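PDB 3VIU: phosphoribosylformylglycinamidine synthase 2 from Thermus thermophilus, which belongs to the PurM-like AIR synthase-related family and binds adenosine-5'-diphosphate and magnesium in a chain built from two similar halves. Local coordinates for residues T266-E271 and R307-P312; R377-T382 and S454-R459; E393-L398 and E709-A714. All coordinates share one frame; numbering follows the deposited sequence.

Interaction 1: T266-E271 and R307-P312; sequences TSSLSE and RMVLVP
Helix 264-275 passes over strand 307-312 with Ser268 and Val309 nearest, their CA atoms 7.3 Å apart, and no hydrogen bond joins the two segments. Val309 supplies the whole strand side of the contact, its CB directed at the helix and its two methyls dividing the work. CG1 stands anti to the backbone N (chi1 167°) and CG2 anti to the carbonyl carbon, which spreads the fork across two neighbouring helix residues. CG2 meets Ser268 CB at 4.0 Å, while CG1 reaches Leu269 CD2, also at 4.0 Å. Leu269 CD2 sits almost evenly over the fork, since Val309 CG2 is 4.1 Å from it. The CB of Leu269 does not aim at the strand; chi1 of -51° puts CG anti to the carbonyl carbon, CD1 continues the chain, and the other branch, CD2, meets the valine, the two side chains crossing obliquely. Ser268 offers its CB to the strand, whereas its OG turns to the backbone oxygen of Asp259, at the end of neighbouring strand 254-259. Met260 touches both Ser268 and Val309, and Ile197 of the adjacent strand also packs on Val309, so the valine is enclosed by sheet and loop as well as helix. The contact belongs to the alpha/beta packing of the PurM-like C-terminal domain, with the side chain of Ser268 about 8 Å from the bound ADP. Between these segments the attraction is purely apolar, of methyls and one serine CB, and the buried serine hydroxyl is satisfied through Asp259 instead.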
loop_
_atom_site.group_PDB
_atom_site.type_symbol
_atom_site.label_atom_id
_atom_site.label_comp_id
_atom_site.label_asym_id
_atom_site.label_seq_id
_atom_site.Cartn_x
_atom_site.Cartn_y
_atom_site.Cartn_z
ATOM N N THR A 266 -1.482 -13.629 -21.912
ATOM C CA THR A 266 -2.079 -12.599 -22.742
ATOM C C THR A 266 -1.652 -11.191 -22.313
ATOM O O THR A 266 -1.133 -10.430 -23.128
ATOM C CB THR A 266 -3.612 -12.698 -22.720
ATOM O OG1 THR A 266 -4.012 -13.975 -23.232
ATOM C CG2 THR A 266 -4.229 -11.601 -23.569
ATOM N N SER A 267 -1.847 -10.846 -21.042
ATOM C CA SER A 267 -1.480 -9.513 -20.554
ATOM C C SER A 267 0.033 -9.287 -20.485
ATOM O O SER A 267 0.512 -8.180 -20.715
ATOM C CB SER A 267 -2.094 -9.262 -19.175
ATOM O OG SER A 267 -1.608 -10.196 -18.222
ATOM N N SER A 268 0.786 -10.332 -20.168
ATOM C CA SER A 268 2.231 -10.205 -20.084
ATOM C C SER A 268 2.848 -9.797 -21.407
ATOM O O SER A 268 3.514 -8.767 -21.495
ATOM C CB SER A 268 2.861 -11.525 -19.631
ATOM O OG SER A 268 2.679 -11.731 -18.246
ATOM N N LEU A 269 2.615 -10.609 -22.436
ATOM C CA LEU A 269 3.177 -10.368 -23.767
ATOM C C LEU A 269 2.613 -9.165 -24.520
ATOM O O LEU A 269 3.369 -8.357 -25.054
ATOM C CB LEU A 269 3.035 -11.630 -24.620
ATOM C CG LEU A 269 3.573 -12.889 -23.925
ATOM C CD1 LEU A 269 3.402 -14.090 -24.834
ATOM C CD2 LEU A 269 5.033 -12.698 -23.552
ATOM N N SER A 270 1.292 -9.044 -24.567
ATOM C CA SER A 270 0.675 -7.928 -25.273
ATOM C C SER A 270 1.129 -6.612 -24.649
ATOM O O SER A 270 1.392 -5.634 -25.351
ATOM C CB SER A 270 -0.851 -8.033 -25.218
ATOM O OG SER A 270 -1.324 -7.826 -23.900
ATOM N N GLU A 271 1.220 -6.595 -23.325
ATOM C CA GLU A 271 1.660 -5.405 -22.613
ATOM C C GLU A 271 3.105 -5.147 -23.026
ATOM O O GLU A 271 3.455 -4.054 -23.474
ATOM C CB GLU A 271 1.588 -5.648 -21.109
ATOM C CG GLU A 271 1.242 -4.434 -20.271
ATOM C CD GLU A 271 0.955 -4.810 -18.821
ATOM O OE1 GLU A 271 1.904 -4.848 -18.002
ATOM O OE2 GLU A 271 -0.225 -5.090 -18.512
ATOM N N ARG A 307 5.043 -17.423 -12.339
ATOM C CA ARG A 307 5.428 -17.539 -13.742
ATOM C C ARG A 307 6.085 -16.216 -14.125
ATOM O O ARG A 307 5.663 -15.149 -13.671
ATOM C CB ARG A 307 4.215 -17.821 -14.628
ATOM C CG ARG A 307 3.746 -19.264 -14.578
ATOM C CD ARG A 307 2.633 -19.475 -15.573
ATOM N NE ARG A 307 1.525 -18.560 -15.318
ATOM C CZ ARG A 307 0.521 -18.346 -16.162
ATOM N NH1 ARG A 307 0.479 -18.982 -17.327
ATOM N NH2 ARG A 307 -0.436 -17.487 -15.842
HETATM N N MSE A 308 7.116 -16.291 -14.959
HETATM C CA MSE A 308 7.860 -15.101 -15.341
HETATM C C MSE A 308 8.258 -15.083 -16.821
HETATM O O MSE A 308 8.644 -16.106 -17.390
HETATM C CB MSE A 308 9.124 -15.023 -14.472
HETATM C CG MSE A 308 9.723 -13.640 -14.316
HETATM SE SE MSE A 308 8.718 -12.560 -13.042
HETATM C CE MSE A 308 9.801 -12.853 -11.454
ATOM N N VAL A 309 8.169 -13.907 -17.432
ATOM C CA VAL A 309 8.548 -13.712 -18.825
ATOM C C VAL A 309 9.880 -12.946 -18.855
ATOM O O VAL A 309 10.027 -11.939 -18.162
ATOM C CB VAL A 309 7.478 -12.885 -19.579
ATOM C CG1 VAL A 309 8.013 -12.428 -20.919
ATOM C CG2 VAL A 309 6.229 -13.726 -19.784
ATOM N N LEU A 310 10.849 -13.426 -19.634
ATOM C CA LEU A 310 12.138 -12.741 -19.728
ATOM C C LEU A 310 12.630 -12.617 -21.169
ATOM O O LEU A 310 12.485 -13.540 -21.969
ATOM C CB LEU A 310 13.198 -13.450 -18.877
ATOM C CG LEU A 310 12.864 -13.643 -17.396
ATOM C CD1 LEU A 310 12.074 -14.922 -17.233
ATOM C CD2 LEU A 310 14.128 -13.715 -16.574
ATOM N N VAL A 311 13.213 -11.465 -21.486
ATOM C CA VAL A 311 13.724 -11.184 -22.824
ATOM C C VAL A 311 15.227 -11.006 -22.740
ATOM O O VAL A 311 15.714 -9.960 -22.305
ATOM C CB VAL A 311 13.118 -9.877 -23.395
ATOM C CG1 VAL A 311 13.610 -9.644 -24.818
ATOM C CG2 VAL A 311 11.598 -9.941 -23.351
ATOM N N PRO A 312 15.987 -12.029 -23.151
ATOM C CA PRO A 312 17.447 -11.917 -23.095
ATOM C C PRO A 312 17.977 -10.953 -24.147
ATOM O O PRO A 312 17.415 -10.841 -25.241
ATOM C CB PRO A 312 17.915 -13.348 -23.348
ATOM C CG PRO A 312 16.860 -13.876 -24.296
ATOM C CD PRO A 312 15.566 -13.339 -23.688
#

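Interaction 2: R377-T382 and S454-R459; sequences RRLRET and SRLHPR
Arg380 NH1 donates to Leu456 O at 2.8 Å, with an N-H...O angle of 162°, and this single bond is the polar link between the two segments. The oxygen lies in the guanidinium plane, and the donor is tilted slightly from the carbonyl plane. Arg380 CD lies close by, 3.3 Å from Leu456 O. That CD also approaches His457 CD2 at 3.9 Å, the guanidinium and imidazole planes being 56° apart. Alongside, Leu456 CD2 packs against Leu379 CB at 3.6 Å, an apolar contact beside the polar one. The arginine gets there by running out with CG anti to the backbone N and then folding at chi3 (68°), which brings NH1 back to the front of the carbonyl oxygen. The bonds from NH1 to Leu456 O and from NH2 to Glu372, the latter a salt bridge, restrict the rotation of the guanidinium, and Arg377 CA lies over the rim of one face. Further out, His590 meets the His457 ring with planes nearly perpendicular, and it also touches Arg380. His457 leaves helical geometry after helix 451-456 and is the N-cap residue of helix 458-475, so the arginine binds a carbonyl at the break between two helices. The C-terminal turn of helix 374-380 is thereby docked on the PurM-like N-terminal domain of the second half. A carbonyl at the end of helix 451-456 receives a cationic donor, an electrostatic match probably strengthened by the helix dipole, while Glu372 would offset the arginine's charge.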
loop_
_atom_site.group_PDB
_atom_site.type_symbol
_atom_site.label_atom_id
_atom_site.label_comp_id
_atom_site.label_asym_id
_atom_site.label_seq_id
_atom_site.Cartn_x
_atom_site.Cartn_y
_atom_site.Cartn_z
ATOM N N ARG A 377 -23.658 13.172 3.344
ATOM C CA ARG A 377 -23.703 14.582 3.702
ATOM C C ARG A 377 -24.451 14.748 5.027
ATOM O O ARG A 377 -23.971 15.408 5.952
ATOM C CB ARG A 377 -24.399 15.384 2.595
ATOM C CG ARG A 377 -24.345 16.905 2.771
ATOM C CD ARG A 377 -24.992 17.625 1.592
ATOM N NE ARG A 377 -24.853 19.077 1.672
ATOM C CZ ARG A 377 -25.235 19.926 0.716
ATOM N NH1 ARG A 377 -25.783 19.468 -0.403
ATOM N NH2 ARG A 377 -25.076 21.237 0.880
ATOM N N ARG A 378 -25.627 14.136 5.117
ATOM C CA ARG A 378 -26.447 14.210 6.321
ATOM C C ARG A 378 -25.615 13.866 7.562
ATOM O O ARG A 378 -25.625 14.600 8.551
ATOM C CB ARG A 378 -27.624 13.247 6.194
ATOM C CG ARG A 378 -28.694 13.386 7.251
ATOM C CD ARG A 378 -29.737 12.290 7.074
ATOM N NE ARG A 378 -30.948 12.533 7.854
ATOM C CZ ARG A 378 -30.965 12.768 9.164
ATOM N NH1 ARG A 378 -29.829 12.796 9.853
ATOM N NH2 ARG A 378 -32.121 12.969 9.787
ATOM N N LEU A 379 -24.891 12.751 7.503
ATOM C CA LEU A 379 -24.057 12.337 8.623
ATOM C C LEU A 379 -22.956 13.356 8.909
ATOM O O LEU A 379 -22.760 13.752 10.054
ATOM C CB LEU A 379 -23.445 10.954 8.355
ATOM C CG LEU A 379 -24.434 9.789 8.459
ATOM C CD1 LEU A 379 -23.778 8.478 8.037
ATOM C CD2 LEU A 379 -24.942 9.716 9.901
ATOM N N ARG A 380 -22.254 13.788 7.862
ATOM C CA ARG A 380 -21.171 14.761 8.008
ATOM C C ARG A 380 -21.623 16.090 8.620
ATOM O O ARG A 380 -20.904 16.681 9.420
ATOM C CB ARG A 380 -20.510 15.024 6.647
ATOM C CG ARG A 380 -19.381 16.051 6.685
ATOM C CD ARG A 380 -18.677 16.189 5.332
ATOM N NE ARG A 380 -19.517 16.785 4.300
ATOM C CZ ARG A 380 -19.959 16.133 3.227
ATOM N NH1 ARG A 380 -19.645 14.857 3.047
ATOM N NH2 ARG A 380 -20.708 16.754 2.329
ATOM N N GLU A 381 -22.810 16.555 8.233
ATOM C CA GLU A 381 -23.346 17.810 8.736
ATOM C C GLU A 381 -24.066 17.666 10.084
ATOM O O GLU A 381 -24.548 18.648 10.642
ATOM C CB GLU A 381 -24.296 18.424 7.701
ATOM C CG GLU A 381 -23.629 18.749 6.363
ATOM C CD GLU A 381 -24.553 19.475 5.389
ATOM O OE1 GLU A 381 -24.075 19.873 4.305
ATOM O OE2 GLU A 381 -25.751 19.646 5.701
ATOM N N THR A 382 -24.152 16.451 10.611
ATOM C CA THR A 382 -24.804 16.284 11.905
ATOM C C THR A 382 -23.927 16.948 12.967
ATOM O O THR A 382 -22.743 16.648 13.083
ATOM C CB THR A 382 -24.978 14.806 12.279
ATOM O OG1 THR A 382 -25.716 14.141 11.254
ATOM C CG2 THR A 382 -25.741 14.681 13.595
ATOM N N SER A 454 -12.693 9.076 5.658
ATOM C CA SER A 454 -12.966 8.785 4.260
ATOM C C SER A 454 -14.443 8.548 3.915
ATOM O O SER A 454 -14.926 9.017 2.884
ATOM C CB SER A 454 -12.094 7.597 3.825
ATOM O OG SER A 454 -10.702 7.866 4.035
ATOM N N ARG A 455 -15.166 7.839 4.775
ATOM C CA ARG A 455 -16.579 7.583 4.534
ATOM C C ARG A 455 -17.374 8.890 4.579
ATOM O O ARG A 455 -18.223 9.135 3.729
ATOM C CB ARG A 455 -17.109 6.580 5.575
ATOM C CG ARG A 455 -18.622 6.618 5.857
ATOM C CD ARG A 455 -19.484 6.411 4.624
ATOM N NE ARG A 455 -19.386 5.068 4.056
ATOM C CZ ARG A 455 -19.733 3.953 4.694
ATOM N NH1 ARG A 455 -19.615 2.779 4.089
ATOM N NH2 ARG A 455 -20.184 4.007 5.939
ATOM N N LEU A 456 -17.074 9.736 5.556
ATOM C CA LEU A 456 -17.768 11.010 5.725
ATOM C C LEU A 456 -17.310 12.148 4.807
ATOM O O LEU A 456 -18.062 13.090 4.546
ATOM C CB LEU A 456 -17.649 11.455 7.182
ATOM C CG LEU A 456 -18.350 10.518 8.166
ATOM C CD1 LEU A 456 -17.884 10.811 9.580
ATOM C CD2 LEU A 456 -19.859 10.686 8.037
ATOM N N HIS A 457 -16.076 12.070 4.323
ATOM C CA HIS A 457 -15.549 13.111 3.447
ATOM C C HIS A 457 -14.404 12.498 2.647
ATOM O O HIS A 457 -13.235 12.765 2.905
ATOM C CB HIS A 457 -15.036 14.299 4.287
ATOM C CG HIS A 457 -14.861 15.567 3.508
ATOM N ND1 HIS A 457 -14.273 15.604 2.263
ATOM C CD2 HIS A 457 -15.184 16.846 3.806
ATOM C CE1 HIS A 457 -14.243 16.850 1.827
ATOM N NE2 HIS A 457 -14.790 17.623 2.746
ATOM N N PRO A 458 -14.737 11.681 1.644
ATOM C CA PRO A 458 -13.721 11.030 0.812
ATOM C C PRO A 458 -12.522 11.891 0.397
ATOM O O PRO A 458 -11.374 11.456 0.500
ATOM C CB PRO A 458 -14.529 10.493 -0.372
ATOM C CG PRO A 458 -15.793 11.352 -0.378
ATOM C CD PRO A 458 -16.087 11.503 1.083
ATOM N N ARG A 459 -12.772 13.110 -0.056
ATOM C CA ARG A 459 -11.677 13.987 -0.467
ATOM C C ARG A 459 -10.734 14.293 0.709
ATOM O O ARG A 459 -9.515 14.165 0.583
ATOM C CB ARG A 459 -12.249 15.283 -1.028
ATOM C CG ARG A 459 -11.253 16.208 -1.682
ATOM C CD ARG A 459 -11.907 17.562 -1.867
ATOM N NE ARG A 459 -11.390 18.280 -3.022
ATOM C CZ ARG A 459 -11.987 18.310 -4.206
ATOM N NH1 ARG A 459 -13.128 17.668 -4.397
ATOM N NH2 ARG A 459 -11.435 18.985 -5.204
#

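Interaction 3: E393-L398 and E709-A714; sequences EVLRRL and EELLSA
Leu395 and Leu711 meet where two helices, 391-399 and 708-723, pack side by side against the sheet of the C-terminal PurM-like domain of the second half. The segment axes approach to 9.3 Å, their directions 34° apart. Leu395 CD2 touches Leu711 CD2 at 3.6 Å, the two side chains crossing at about a right angle. Beneath them lie Trp706 and Leu695 of the sheet, which both leucines also touch.

Arg396 carries the outer, polar part. Its CB leaves the helix without pointing at the partner; CB and CG lead outward, and CD is the first atom to meet the other helix. Carried on by an extended chi2, CD comes to 3.4 Å from Glu710 OE1, and the bend at chi3 then turns NE and the guanidinium. NE and CZ pass the same oxygen at longer range, and NH1 closes on it at 2.9 Å. This salt bridge includes a hydrogen bond, but a weak one, because its N-H...O angle is only 123°. The guanidinium and carboxylate planes lie 21° apart, and Glu393 CA lies over one face of the guanidinium, toward the rim. Glu710 OE2, the other carboxylate oxygen, accepts from Ser707 N just before helix 708-723, so the glutamate is held at both oxygens. Where the CA atoms of Arg396 and Ala714 are nearest, Ala714 CB lies 4.0 Å from Arg396 O.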
loop_
_atom_site.group_PDB
_atom_site.type_symbol
_atom_site.label_atom_id
_atom_site.label_comp_id
_atom_site.label_asym_id
_atom_site.label_seq_id
_atom_site.Cartn_x
_atom_site.Cartn_y
_atom_site.Cartn_z
ATOM N N GLU A 393 -11.165 6.542 32.470
ATOM C CA GLU A 393 -11.613 5.327 31.813
ATOM C C GLU A 393 -11.654 5.387 30.290
ATOM O O GLU A 393 -11.519 4.360 29.625
ATOM C CB GLU A 393 -12.975 4.912 32.377
ATOM C CG GLU A 393 -13.004 3.451 32.808
ATOM C CD GLU A 393 -13.900 2.608 31.926
ATOM O OE1 GLU A 393 -13.643 1.391 31.800
ATOM O OE2 GLU A 393 -14.874 3.168 31.368
ATOM N N VAL A 394 -11.832 6.577 29.728
ATOM C CA VAL A 394 -11.855 6.699 28.279
ATOM C C VAL A 394 -10.529 6.279 27.643
ATOM O O VAL A 394 -10.520 5.609 26.609
ATOM C CB VAL A 394 -12.203 8.135 27.842
ATOM C CG1 VAL A 394 -11.826 8.355 26.377
ATOM C CG2 VAL A 394 -13.699 8.367 28.028
ATOM N N LEU A 395 -9.413 6.664 28.252
ATOM C CA LEU A 395 -8.110 6.298 27.707
ATOM C C LEU A 395 -7.931 4.781 27.733
ATOM O O LEU A 395 -7.422 4.199 26.775
ATOM C CB LEU A 395 -6.980 6.970 28.493
ATOM C CG LEU A 395 -5.559 6.507 28.150
ATOM C CD1 LEU A 395 -5.262 6.762 26.675
ATOM C CD2 LEU A 395 -4.558 7.233 29.032
ATOM N N ARG A 396 -8.352 4.145 28.826
ATOM C CA ARG A 396 -8.240 2.693 28.939
ATOM C C ARG A 396 -9.155 2.017 27.927
ATOM O O ARG A 396 -8.795 0.996 27.342
ATOM C CB ARG A 396 -8.598 2.211 30.357
ATOM C CG ARG A 396 -7.580 2.582 31.447
ATOM C CD ARG A 396 -7.767 1.734 32.713
ATOM N NE ARG A 396 -8.992 2.058 33.438
ATOM C CZ ARG A 396 -9.070 2.971 34.403
ATOM N NH1 ARG A 396 -7.991 3.650 34.770
ATOM N NH2 ARG A 396 -10.235 3.219 34.990
ATOM N N ARG A 397 -10.334 2.591 27.707
ATOM C CA ARG A 397 -11.274 2.009 26.754
ATOM C C ARG A 397 -10.790 2.156 25.311
ATOM O O ARG A 397 -11.037 1.279 24.477
ATOM C CB ARG A 397 -12.666 2.631 26.926
ATOM C CG ARG A 397 -13.366 2.196 28.213
ATOM C CD ARG A 397 -14.583 3.057 28.530
ATOM N NE ARG A 397 -15.680 2.915 27.570
ATOM C CZ ARG A 397 -16.739 3.727 27.520
ATOM N NH1 ARG A 397 -16.845 4.745 28.370
ATOM N NH2 ARG A 397 -17.695 3.521 26.620
ATOM N N LEU A 398 -10.097 3.259 25.022
ATOM C CA LEU A 398 -9.568 3.500 23.677
ATOM C C LEU A 398 -8.400 2.564 23.382
ATOM O O LEU A 398 -8.284 2.025 22.275
ATOM C CB LEU A 398 -9.104 4.951 23.524
ATOM C CG LEU A 398 -10.205 5.978 23.266
ATOM C CD1 LEU A 398 -9.614 7.379 23.302
ATOM C CD2 LEU A 398 -10.873 5.701 21.919
ATOM N N GLU A 709 1.485 -0.030 33.787
ATOM C CA GLU A 709 0.976 -1.398 33.764
ATOM C C GLU A 709 -0.441 -1.494 33.200
ATOM O O GLU A 709 -0.689 -2.271 32.283
ATOM C CB GLU A 709 0.993 -1.999 35.172
ATOM C CG GLU A 709 2.118 -2.990 35.424
ATOM C CD GLU A 709 1.981 -3.678 36.778
ATOM O OE1 GLU A 709 2.045 -2.971 37.812
ATOM O OE2 GLU A 709 1.803 -4.919 36.809
ATOM N N GLU A 710 -1.363 -0.709 33.751
ATOM C CA GLU A 710 -2.752 -0.745 33.301
ATOM C C GLU A 710 -2.937 -0.277 31.867
ATOM O O GLU A 710 -3.830 -0.758 31.174
ATOM C CB GLU A 710 -3.657 0.064 34.241
ATOM C CG GLU A 710 -3.383 1.558 34.316
ATOM C CD GLU A 710 -4.237 2.250 35.375
ATOM O OE1 GLU A 710 -5.484 2.272 35.232
ATOM O OE2 GLU A 710 -3.659 2.769 36.353
ATOM N N LEU A 711 -2.096 0.655 31.424
ATOM C CA LEU A 711 -2.169 1.154 30.057
ATOM C C LEU A 711 -1.715 0.025 29.141
ATOM O O LEU A 711 -2.344 -0.284 28.124
ATOM C CB LEU A 711 -1.249 2.367 29.882
ATOM C CG LEU A 711 -1.626 3.668 30.606
ATOM C CD1 LEU A 711 -0.556 4.721 30.364
ATOM C CD2 LEU A 711 -2.983 4.174 30.115
ATOM N N LEU A 712 -0.618 -0.601 29.540
ATOM C CA LEU A 712 -0.027 -1.701 28.799
ATOM C C LEU A 712 -0.955 -2.914 28.662
ATOM O O LEU A 712 -1.161 -3.406 27.553
ATOM C CB LEU A 712 1.290 -2.117 29.464
ATOM C CG LEU A 712 2.194 -3.053 28.662
ATOM C CD1 LEU A 712 2.647 -2.363 27.369
ATOM C CD2 LEU A 712 3.398 -3.437 29.509
ATOM N N SER A 713 -1.527 -3.397 29.762
ATOM C CA SER A 713 -2.391 -4.574 29.660
ATOM C C SER A 713 -3.643 -4.294 28.846
ATOM O O SER A 713 -4.093 -5.138 28.068
ATOM C CB SER A 713 -2.776 -5.097 31.048
ATOM O OG SER A 713 -3.526 -4.143 31.773
ATOM N N ALA A 714 -4.197 -3.100 29.009
ATOM C CA ALA A 714 -5.399 -2.727 28.268
ATOM C C ALA A 714 -5.126 -2.700 26.759
ATOM O O ALA A 714 -5.948 -3.128 25.960
ATOM C CB ALA A 714 -5.898 -1.361 28.739
#

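In the fold
From the N terminus, interaction 1 comes first: 35 residues separate segment 266-271 from 307-312, and the contact closes this loop within the C-terminal domain of the first half. The chain then crosses to the far side of the molecule. Helix 374-380 opens interaction 2 and helix 391-399 opens interaction 3; interaction 2 closes at 454-459, whereas interaction 3 waits until the last helix, 708-723, so the two loops cross. Interaction 2 ties helix 374-380 to helices 451-456 and 458-475 of the second N-terminal domain; interaction 3 ties helix 391-399 to the last helix. Their centres are about 30 Å apart; the centre of interaction 1 is about 44 Å from that of interaction 2 and about 53 Å from that of interaction 3.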